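Bromo domain-containing protein (Trypanosoma brucei brucei, PDB 5KO4) is of unknown function, but its bromodomain, the part in this structure, probably recognises acetylated lysine. Local coordinates at residues M19-D24 and R91-A96. Numbering follows the deposited sequence.
Sequences MDLDRD and RRIEIA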
loop_
_atom_site.group_PDB
_atom_site.type_symbol
_atom_site.label_atom_id
_atom_site.label_comp_id
_atom_site.label_asym_id
_atom_site.label_seq_id
_atom_site.Cartn_x
_atom_site.Cartn_y
_atom_site.Cartn_z
ATOM N N MET A 19 13.447 -10.171 -1.056
ATOM C CA MET A 19 12.169 -10.454 -1.705
ATOM C C MET A 19 11.406 -11.534 -0.951
ATOM O O MET A 19 10.183 -11.440 -0.865
ATOM C CB MET A 19 12.386 -10.835 -3.164
ATOM C CG MET A 19 12.825 -9.631 -3.965
ATOM S SD MET A 19 13.148 -9.881 -5.702
ATOM C CE MET A 19 11.546 -10.261 -6.239
ATOM N N ASP A 20 12.103 -12.451 -0.281
ATOM C CA ASP A 20 11.435 -13.462 0.559
ATOM C C ASP A 20 10.879 -12.829 1.854
ATOM O O ASP A 20 9.848 -13.270 2.350
ATOM C CB ASP A 20 12.407 -14.598 0.915
ATOM C CG ASP A 20 12.657 -15.613 -0.185
ATOM O OD1 ASP A 20 11.822 -15.712 -1.104
ATOM O OD2 ASP A 20 13.663 -16.341 -0.097
ATOM N N LEU A 21 11.580 -11.832 2.430
ATOM C CA LEU A 21 11.091 -11.119 3.616
ATOM C C LEU A 21 9.825 -10.339 3.275
ATOM O O LEU A 21 8.945 -10.189 4.121
ATOM C CB LEU A 21 12.138 -10.159 4.158
ATOM C CG LEU A 21 13.381 -10.802 4.738
ATOM C CD1 LEU A 21 14.313 -9.742 5.290
ATOM C CD2 LEU A 21 13.041 -11.808 5.839
ATOM N N ASP A 22 9.752 -9.794 2.052
ATOM C CA ASP A 22 8.583 -9.073 1.596
ATOM C C ASP A 22 7.624 -10.116 1.030
ATOM O O ASP A 22 7.497 -10.290 -0.182
ATOM C CB ASP A 22 9.001 -8.031 0.558
ATOM C CG ASP A 22 7.911 -7.087 0.149
ATOM O OD1 ASP A 22 6.760 -7.250 0.639
ATOM O OD2 ASP A 22 8.183 -6.203 -0.689
ATOM N N ARG A 23 6.956 -10.826 1.946
ATOM C CA ARG A 23 6.155 -12.004 1.643
ATOM C C ARG A 23 5.053 -11.716 0.626
ATOM O O ARG A 23 4.819 -12.532 -0.262
ATOM C CB ARG A 23 5.531 -12.566 2.930
ATOM C CG ARG A 23 6.559 -13.074 3.946
ATOM C CD ARG A 23 5.909 -13.458 5.264
ATOM N NE ARG A 23 5.158 -14.710 5.163
ATOM C CZ ARG A 23 5.705 -15.927 5.172
ATOM N NH1 ARG A 23 7.027 -16.073 5.256
ATOM N NH2 ARG A 23 4.936 -17.006 5.084
ATOM N N ASP A 24 4.406 -10.560 0.733
ATOM C CA ASP A 24 3.299 -10.207 -0.160
ATOM C C ASP A 24 3.730 -9.235 -1.288
ATOM O O ASP A 24 2.870 -8.716 -2.003
ATOM C CB ASP A 24 2.173 -9.601 0.665
ATOM C CG ASP A 24 1.759 -10.527 1.794
ATOM O OD1 ASP A 24 1.326 -11.661 1.498
ATOM O OD2 ASP A 24 1.997 -10.172 2.970
ATOM N N ARG A 91 11.740 -1.241 7.309
ATOM C CA ARG A 91 12.855 -1.153 8.261
ATOM C C ARG A 91 13.442 -2.530 8.533
ATOM O O ARG A 91 14.665 -2.656 8.604
ATOM C CB ARG A 91 12.407 -0.517 9.585
ATOM C CG ARG A 91 12.251 1.008 9.521
ATOM C CD ARG A 91 13.547 1.719 9.427
ATOM N NE ARG A 91 13.652 2.854 10.347
ATOM C CZ ARG A 91 13.226 4.090 10.097
ATOM N NH1 ARG A 91 12.512 4.350 9.009
ATOM N NH2 ARG A 91 13.459 5.062 10.960
ATOM N N ARG A 92 12.592 -3.568 8.695
ATOM C CA ARG A 92 13.137 -4.914 8.920
ATOM C C ARG A 92 13.956 -5.351 7.704
ATOM O O ARG A 92 14.993 -5.992 7.855
ATOM C CB ARG A 92 12.026 -5.935 9.183
ATOM C CG ARG A 92 11.215 -5.707 10.453
ATOM C CD ARG A 92 12.024 -5.327 11.682
ATOM N NE ARG A 92 13.048 -6.331 12.015
ATOM C CZ ARG A 92 13.904 -6.218 13.022
ATOM N NH1 ARG A 92 13.864 -5.157 13.823
ATOM N NH2 ARG A 92 14.804 -7.173 13.247
ATOM N N ILE A 93 13.503 -4.994 6.500
ATOM C CA ILE A 93 14.217 -5.312 5.273
ATOM C C ILE A 93 15.525 -4.520 5.210
ATOM O O ILE A 93 16.548 -5.086 4.835
ATOM C CB ILE A 93 13.295 -5.036 4.062
ATOM C CG1 ILE A 93 12.212 -6.122 3.989
ATOM C CG2 ILE A 93 14.103 -4.972 2.741
ATOM C CD1 ILE A 93 11.075 -5.815 3.047
ATOM N N GLU A 94 15.510 -3.242 5.603
ATOM C CA GLU A 94 16.715 -2.431 5.610
ATOM C C GLU A 94 17.743 -3.024 6.573
ATOM O O GLU A 94 18.930 -3.095 6.258
ATOM C CB GLU A 94 16.402 -0.983 6.009
ATOM C CG GLU A 94 17.605 -0.073 5.818
ATOM C CD GLU A 94 17.411 1.361 6.243
ATOM O OE1 GLU A 94 16.279 1.726 6.616
ATOM O OE2 GLU A 94 18.412 2.108 6.270
ATOM N N ILE A 95 17.284 -3.449 7.754
ATOM C CA ILE A 95 18.152 -4.051 8.750
ATOM C C ILE A 95 18.796 -5.282 8.162
ATOM O O ILE A 95 20.004 -5.454 8.278
ATOM C CB ILE A 95 17.345 -4.377 10.031
ATOM C CG1 ILE A 95 16.987 -3.083 10.769
ATOM C CG2 ILE A 95 18.124 -5.316 10.945
ATOM C CD1 ILE A 95 15.940 -3.212 11.762
ATOM N N ALA A 96 18.007 -6.126 7.493
ATOM C CA ALA A 96 18.545 -7.329 6.880
ATOM C C ALA A 96 19.555 -7.030 5.816
ATOM O O ALA A 96 20.640 -7.604 5.835
ATOM C CB ALA A 96 17.430 -8.165 6.287
#
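Ile-93 reaches from helix 85-104 to the place where helix 8-21 ends, and successive carbons of its longer branch meet different residues there. CG1 lies against Leu-21 CB at 4.0 Å, while CD1 carries on to Asp-22 CB, 3.9 Å away. The side chain is extended, with CD1 anti to CA (chi2 167°), which carries the methyl out to Asp-22. This is the buried side of the contact, and Trp-47 of helix 47-55 also packs on Ile-93. Asp-22, the first residue past the helix and the centre of an inverse gamma turn, meets the isoleucine chiefly through its CB. Its CG stands anti to the backbone N (chi1 -172°), and the carboxylate is turned inward, where OD1 accepts a hydrogen bond from Ile-26 N and OD2 is gripped twice, by Phe-27 N and Trp-47 NE1. Three donors thus satisfy the buried acid and should favour its ionised form. The two helices joined here are the first and last of the left-handed four-helix bundle of the bromodomain fold, and the contact joins the end of the first helix and the start of the following loop to the middle of the last. On the solvent side, Leu-21 CD1 touches Ala-96 CB at 3.6 Å, one helical turn beyond Ile-93 and the shortest approach between the segments, yet Leu-21 stays exposed. On the same outer side Arg-92 sets out toward the first helix but bends away, its guanidinium lying with Ile-95 CD1 3.5 Å above one face, displaced from the centre of the group.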